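PDB 2E1N: Pex from Synechococcus elongatus PCC 7942, which modifies the cyanobacterial circadian clock as a period extender, probably by binding DNA through a PadR-like winged-helix domain. Local coordinates for residues L34-V39 with R112-L117; D47-E52 with R96-Y101. One frame throughout, in Å; residues are numbered along the deposited sequence.

Contact 1 of 2, residues L34-V39 with R112-L117; sequences LAVCYV and RDLAQL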
loop_
_atom_site.group_PDB
_atom_site.type_symbol
_atom_site.label_atom_id
_atom_site.label_comp_id
_atom_site.label_asym_id
_atom_site.label_seq_id
_atom_site.Cartn_x
_atom_site.Cartn_y
_atom_site.Cartn_z
ATOM N N LEU B 34 3.782 -9.710 6.069
ATOM C CA LEU B 34 4.838 -8.744 6.281
ATOM C C LEU B 34 5.203 -8.630 7.739
ATOM O O LEU B 34 6.385 -8.435 8.061
ATOM C CB LEU B 34 4.424 -7.341 5.819
ATOM C CG LEU B 34 4.330 -7.193 4.322
ATOM C CD1 LEU B 34 3.385 -6.046 3.926
ATOM C CD2 LEU B 34 5.764 -6.988 3.819
ATOM N N ALA B 35 4.224 -8.769 8.624
ATOM C CA ALA B 35 4.522 -8.695 10.075
ATOM C C ALA B 35 5.435 -9.835 10.539
ATOM O O ALA B 35 6.322 -9.604 11.360
ATOM C CB ALA B 35 3.246 -8.694 10.884
ATOM N N VAL B 36 5.222 -11.058 10.048
ATOM C CA VAL B 36 6.125 -12.158 10.363
ATOM C C VAL B 36 7.565 -11.827 9.958
ATOM O O VAL B 36 8.505 -12.036 10.725
ATOM C CB VAL B 36 5.638 -13.492 9.741
ATOM C CG1 VAL B 36 6.826 -14.555 9.820
ATOM C CG2 VAL B 36 4.431 -13.968 10.416
ATOM N N CYS B 37 7.755 -11.285 8.750
ATOM C CA CYS B 37 9.117 -10.961 8.271
ATOM C C CYS B 37 9.745 -9.788 9.021
ATOM O O CYS B 37 10.942 -9.818 9.346
ATOM C CB CYS B 37 9.065 -10.699 6.785
ATOM S SG CYS B 37 8.451 -12.180 5.923
ATOM N N TYR B 38 8.948 -8.751 9.300
ATOM C CA TYR B 38 9.420 -7.614 10.125
ATOM C C TYR B 38 9.854 -8.078 11.533
ATOM O O TYR B 38 10.932 -7.761 12.026
ATOM C CB TYR B 38 8.323 -6.532 10.234
ATOM C CG TYR B 38 8.577 -5.580 11.402
ATOM C CD1 TYR B 38 9.679 -4.718 11.403
ATOM C CD2 TYR B 38 7.736 -5.564 12.493
ATOM C CE1 TYR B 38 9.935 -3.886 12.512
ATOM C CE2 TYR B 38 7.981 -4.720 13.582
ATOM C CZ TYR B 38 9.111 -3.917 13.579
ATOM O OH TYR B 38 9.414 -3.088 14.625
ATOM N N VAL B 39 9.000 -8.835 12.199
ATOM C CA VAL B 39 9.342 -9.297 13.536
ATOM C C VAL B 39 10.630 -10.081 13.501
ATOM O O VAL B 39 11.532 -9.848 14.309
ATOM C CB VAL B 39 8.190 -10.113 14.127
ATOM C CG1 VAL B 39 8.599 -10.821 15.409
ATOM C CG2 VAL B 39 6.951 -9.186 14.348
ATOM N N ARG B 112 16.402 -16.050 8.518
ATOM C CA ARG B 112 17.216 -15.262 7.583
ATOM C C ARG B 112 16.453 -14.948 6.305
ATOM O O ARG B 112 16.347 -13.797 5.874
ATOM C CB ARG B 112 18.490 -16.024 7.217
ATOM C CG ARG B 112 19.396 -15.333 6.204
ATOM C CD ARG B 112 19.785 -13.905 6.584
ATOM N NE ARG B 112 21.197 -13.602 6.283
ATOM C CZ ARG B 112 21.853 -12.500 6.674
ATOM N NH1 ARG B 112 21.257 -11.569 7.415
ATOM N NH2 ARG B 112 23.130 -12.335 6.334
ATOM N N ASP B 113 15.955 -16.015 5.700
ATOM C CA ASP B 113 15.160 -15.971 4.482
ATOM C C ASP B 113 13.974 -14.999 4.606
ATOM O O ASP B 113 13.740 -14.139 3.738
ATOM C CB ASP B 113 14.680 -17.414 4.232
ATOM C CG ASP B 113 13.797 -17.544 3.036
ATOM O OD1 ASP B 113 12.988 -18.499 3.033
ATOM O OD2 ASP B 113 13.901 -16.731 2.092
ATOM N N LEU B 114 13.236 -15.118 5.704
ATOM C CA LEU B 114 12.028 -14.309 5.878
ATOM C C LEU B 114 12.402 -12.860 6.170
ATOM O O LEU B 114 11.797 -11.944 5.655
ATOM C CB LEU B 114 11.162 -14.890 7.003
ATOM C CG LEU B 114 10.618 -16.302 6.710
ATOM C CD1 LEU B 114 10.021 -16.953 7.933
ATOM C CD2 LEU B 114 9.613 -16.276 5.576
ATOM N N ALA B 115 13.437 -12.642 6.974
ATOM C CA ALA B 115 13.927 -11.282 7.224
ATOM C C ALA B 115 14.362 -10.570 5.946
ATOM O O ALA B 115 14.085 -9.386 5.759
ATOM C CB ALA B 115 15.074 -11.319 8.239
ATOM N N GLN B 116 15.035 -11.298 5.067
ATOM C CA GLN B 116 15.400 -10.787 3.743
ATOM C C GLN B 116 14.194 -10.307 2.947
ATOM O O GLN B 116 14.274 -9.301 2.242
ATOM C CB GLN B 116 16.127 -11.870 2.952
ATOM C CG GLN B 116 17.511 -12.222 3.479
ATOM C CD GLN B 116 18.353 -12.929 2.449
ATOM O OE1 GLN B 116 18.513 -12.437 1.326
ATOM N NE2 GLN B 116 18.890 -14.082 2.805
ATOM N N LEU B 117 13.072 -11.018 3.049
ATOM C CA LEU B 117 11.869 -10.651 2.319
ATOM C C LEU B 117 11.332 -9.272 2.785
ATOM O O LEU B 117 10.797 -8.500 1.983
ATOM C CB LEU B 117 10.789 -11.714 2.464
ATOM C CG LEU B 117 11.033 -13.106 1.863
ATOM C CD1 LEU B 117 9.880 -14.015 2.261
ATOM C CD2 LEU B 117 11.175 -13.045 0.363
#
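The backbone carbonyl oxygen of Leu114 is met by two atoms of one side chain, Cys37 CB at 3.2 Å and Cys37 SG at 3.4 Å, and no hydrogen bond joins residues 34-39 to 112-117. Cys37 SG stands anti to its own carbonyl carbon (chi1 -60°), which carries the sulfur alongside the second helix, where it also packs on Leu114 CB at 4.0 Å and Leu117 CB at 4.2 Å. The sulfur thus rests against a carbonyl oxygen and the CB atoms of two leucines three residues apart. At the same level the backbones come close: Cys37 CA and Ala115 CA are 4.9 Å apart. The axes of the short segments approach to 7.5 Å and cross at -111°; 194 Å² is buried between them. Beside this crossing, Val36 CG1 reaches Leu114 CD1 at 4.4 Å, while Val36 also packs on Ala74, Phe77 and Leu78 of helix 68-80. Phe22 of the second subunit packs on Cys37 and its Tyr19 on Leu114, bringing the partner chain up to the crossing. A small cysteine and an alanine let the backbones come near, and dispersion contacts to the leucines, with the Leu114 carbonyl against CB and sulfur, take the place of hydrogen bonds.

Contact 2 of 2, residues D47-E52 with R96-Y101; sequences DSYGTE and RPRRMY. With SO4 (sulfate ion), chain D.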
loop_
_atom_site.group_PDB
_atom_site.type_symbol
_atom_site.label_atom_id
_atom_site.label_comp_id
_atom_site.label_asym_id
_atom_site.label_seq_id
_atom_site.Cartn_x
_atom_site.Cartn_y
_atom_site.Cartn_z
ATOM N N ASP B 47 16.408 -9.313 21.259
ATOM C CA ASP B 47 15.149 -9.800 21.794
ATOM C C ASP B 47 14.211 -8.588 21.892
ATOM O O ASP B 47 14.664 -7.460 22.107
ATOM C CB ASP B 47 15.330 -10.410 23.177
ATOM C CG ASP B 47 16.189 -11.657 23.173
ATOM O OD1 ASP B 47 16.717 -12.046 22.107
ATOM O OD2 ASP B 47 16.347 -12.225 24.285
ATOM N N SER B 48 12.920 -8.811 21.776
ATOM C CA SER B 48 11.966 -7.713 21.850
ATOM C C SER B 48 10.646 -8.163 22.477
ATOM O O SER B 48 10.519 -9.293 22.974
ATOM C CB SER B 48 11.815 -7.035 20.475
ATOM O OG SER B 48 11.173 -5.746 20.579
ATOM N N TYR B 49 9.701 -7.233 22.537
ATOM C CA TYR B 49 8.402 -7.463 23.128
ATOM C C TYR B 49 7.350 -6.682 22.321
ATOM O O TYR B 49 7.697 -5.811 21.529
ATOM C CB TYR B 49 8.413 -7.074 24.589
ATOM C CG TYR B 49 8.845 -5.651 24.934
ATOM C CD1 TYR B 49 7.912 -4.703 25.349
ATOM C CD2 TYR B 49 10.183 -5.268 24.913
ATOM C CE1 TYR B 49 8.290 -3.424 25.706
ATOM C CE2 TYR B 49 10.576 -3.950 25.260
ATOM C CZ TYR B 49 9.634 -3.055 25.656
ATOM O OH TYR B 49 9.984 -1.766 26.005
ATOM N N GLY B 50 6.080 -7.038 22.499
ATOM C CA GLY B 50 5.006 -6.495 21.645
ATOM C C GLY B 50 4.998 -4.998 21.519
ATOM O O GLY B 50 4.977 -4.422 20.409
ATOM N N THR B 51 4.967 -4.313 22.657
ATOM C CA THR B 51 4.768 -2.865 22.618
ATOM C C THR B 51 5.982 -2.229 21.906
ATOM O O THR B 51 5.849 -1.307 21.094
ATOM C CB THR B 51 4.524 -2.294 24.058
ATOM O OG1 THR B 51 5.632 -2.617 24.869
ATOM C CG2 THR B 51 3.377 -2.970 24.697
ATOM N N GLU B 52 7.175 -2.763 22.150
ATOM C CA GLU B 52 8.371 -2.285 21.465
ATOM C C GLU B 52 8.354 -2.565 19.957
ATOM O O GLU B 52 8.794 -1.702 19.189
ATOM C CB GLU B 52 9.652 -2.857 22.096
ATOM C CG GLU B 52 10.953 -2.365 21.477
ATOM C CD GLU B 52 12.199 -2.835 22.200
ATOM O OE1 GLU B 52 12.628 -3.993 21.986
ATOM O OE2 GLU B 52 12.772 -2.028 22.989
ATOM N N ARG B 96 3.133 -6.361 36.750
ATOM C CA ARG B 96 2.882 -7.148 35.550
ATOM C C ARG B 96 4.197 -7.525 34.866
ATOM O O ARG B 96 5.017 -6.656 34.571
ATOM C CB ARG B 96 1.985 -6.367 34.592
ATOM C CG ARG B 96 1.469 -7.180 33.420
ATOM C CD ARG B 96 0.249 -6.529 32.836
ATOM N NE ARG B 96 0.492 -5.139 32.448
ATOM C CZ ARG B 96 1.120 -4.766 31.337
ATOM N NH1 ARG B 96 1.616 -5.679 30.503
ATOM N NH2 ARG B 96 1.284 -3.477 31.073
ATOM N N PRO B 97 4.407 -8.829 34.614
ATOM C CA PRO B 97 5.625 -9.224 33.907
ATOM C C PRO B 97 5.474 -8.972 32.426
ATOM O O PRO B 97 4.354 -8.783 31.926
ATOM C CB PRO B 97 5.763 -10.714 34.215
ATOM C CG PRO B 97 4.374 -11.182 34.477
ATOM C CD PRO B 97 3.538 -9.978 34.914
ATOM N N ARG B 98 6.613 -8.957 31.739
ATOM C CA ARG B 98 6.691 -8.589 30.320
ATOM C C ARG B 98 7.051 -9.847 29.540
ATOM O O ARG B 98 7.986 -10.534 29.874
ATOM C CB ARG B 98 7.763 -7.516 30.146
ATOM C CG ARG B 98 7.983 -7.030 28.736
ATOM C CD ARG B 98 7.771 -5.529 28.712
ATOM N NE ARG B 98 9.027 -4.850 28.800
ATOM C CZ ARG B 98 9.203 -3.580 29.101
ATOM N NH1 ARG B 98 8.193 -2.758 29.380
ATOM N NH2 ARG B 98 10.439 -3.139 29.110
ATOM N N ARG B 99 6.296 -10.147 28.495
ATOM C CA ARG B 99 6.616 -11.299 27.663
ATOM C C ARG B 99 7.612 -10.804 26.634
ATOM O O ARG B 99 7.258 -9.938 25.790
ATOM C CB ARG B 99 5.364 -11.837 26.983
ATOM C CG ARG B 99 5.534 -13.167 26.283
ATOM C CD ARG B 99 5.847 -14.222 27.277
ATOM N NE ARG B 99 5.868 -15.572 26.721
ATOM C CZ ARG B 99 6.343 -16.625 27.370
ATOM N NH1 ARG B 99 6.932 -16.493 28.551
ATOM N NH2 ARG B 99 6.315 -17.816 26.790
ATOM N N MET B 100 8.825 -11.338 26.712
ATOM C CA MET B 100 9.869 -11.135 25.722
ATOM C C MET B 100 9.888 -12.282 24.699
ATOM O O MET B 100 9.524 -13.418 25.013
ATOM C CB MET B 100 11.238 -11.101 26.396
ATOM C CG MET B 100 11.417 -10.014 27.438
ATOM S SD MET B 100 11.360 -8.337 26.780
ATOM C CE MET B 100 12.784 -8.326 25.684
ATOM N N TYR B 101 10.419 -11.986 23.514
ATOM C CA TYR B 101 10.507 -12.947 22.424
ATOM C C TYR B 101 11.938 -12.970 21.882
ATOM O O TYR B 101 12.655 -11.928 21.873
ATOM C CB TYR B 101 9.512 -12.615 21.307
ATOM C CG TYR B 101 8.107 -12.666 21.765
ATOM C CD1 TYR B 101 7.412 -13.885 21.866
ATOM C CD2 TYR B 101 7.468 -11.529 22.122
ATOM C CE1 TYR B 101 6.113 -13.913 22.311
ATOM C CE2 TYR B 101 6.166 -11.554 22.569
ATOM C CZ TYR B 101 5.510 -12.752 22.682
ATOM O OH TYR B 101 4.191 -12.743 23.112
HETATM S S SO4 D . 4.529 -4.389 28.138
HETATM O O1 SO4 D . 3.112 -4.216 28.382
HETATM O O2 SO4 D . 4.982 -5.412 29.052
HETATM O O3 SO4 D . 4.824 -4.779 26.768
HETATM O O4 SO4 D . 5.218 -3.147 28.450
HETATM O O HOH W 1 5.187 -8.816 24.609
#
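Tyr49 CG sits between its backbone N and carbonyl carbon (chi1 56°), and Arg98 CG lies anti to its N before the chain bends at chi2 and chi3; together these torsions lay the guanidinium on the tyrosine ring in a cation-pi stack. The setting is the three-stranded sheet of a winged helix-turn-helix domain, where strand 98-103 runs between the short strand 48-49 and strand 84-89. The stacked planes are only 4° apart, with Arg98 CZ 3.9 Å from the centroid of the Tyr49 ring, and Glu52 CB lies over the opposite face, toward the rim. Met100 SD approaches the same ring obliquely, 3.8 Å from Tyr49 CD2, a Met-aromatic contact. Ser48 and Tyr101 form an antiparallel hydrogen-bonded pair: Tyr101 N gives a 2.7 Å bond to Ser48 O, and Ser48 N bonds Tyr101 O at 3.1 Å. Ser48 OG donates to Glu52 OE1, tying the strand to the first turn of helix 50-60. A sulfate, probably picked up from the crystallisation medium, is held by Thr51 OG1, Arg96 NH1 and Arg98 NH1, with Arg94 as a further partner; such an anion is consistent with a phosphate-binding surface. Where the strands part, a water accepts from Gly50 N and donates to Arg99 O, 2.6 Å from that oxygen.

Contact 2 is nested in the chain between the two halves of contact 1: helix 32-43 is followed by strand 48-49, and strand 98-103 by helix 110-123. Their centres are 19 Å apart, on opposite sides of the chain's centre, and their nearest atoms stay about 5 Å from each other without touching. Helix 32-43 joins them physically, since its Val42 and Leu43 pack on Ser48 while its earlier turns carry contact 1. The two ends differ in surroundings: contact 1 is buried and borders the second subunit, whereas contact 2 is partly buried, touches no other protein chain of the assembly and carries the sulfate.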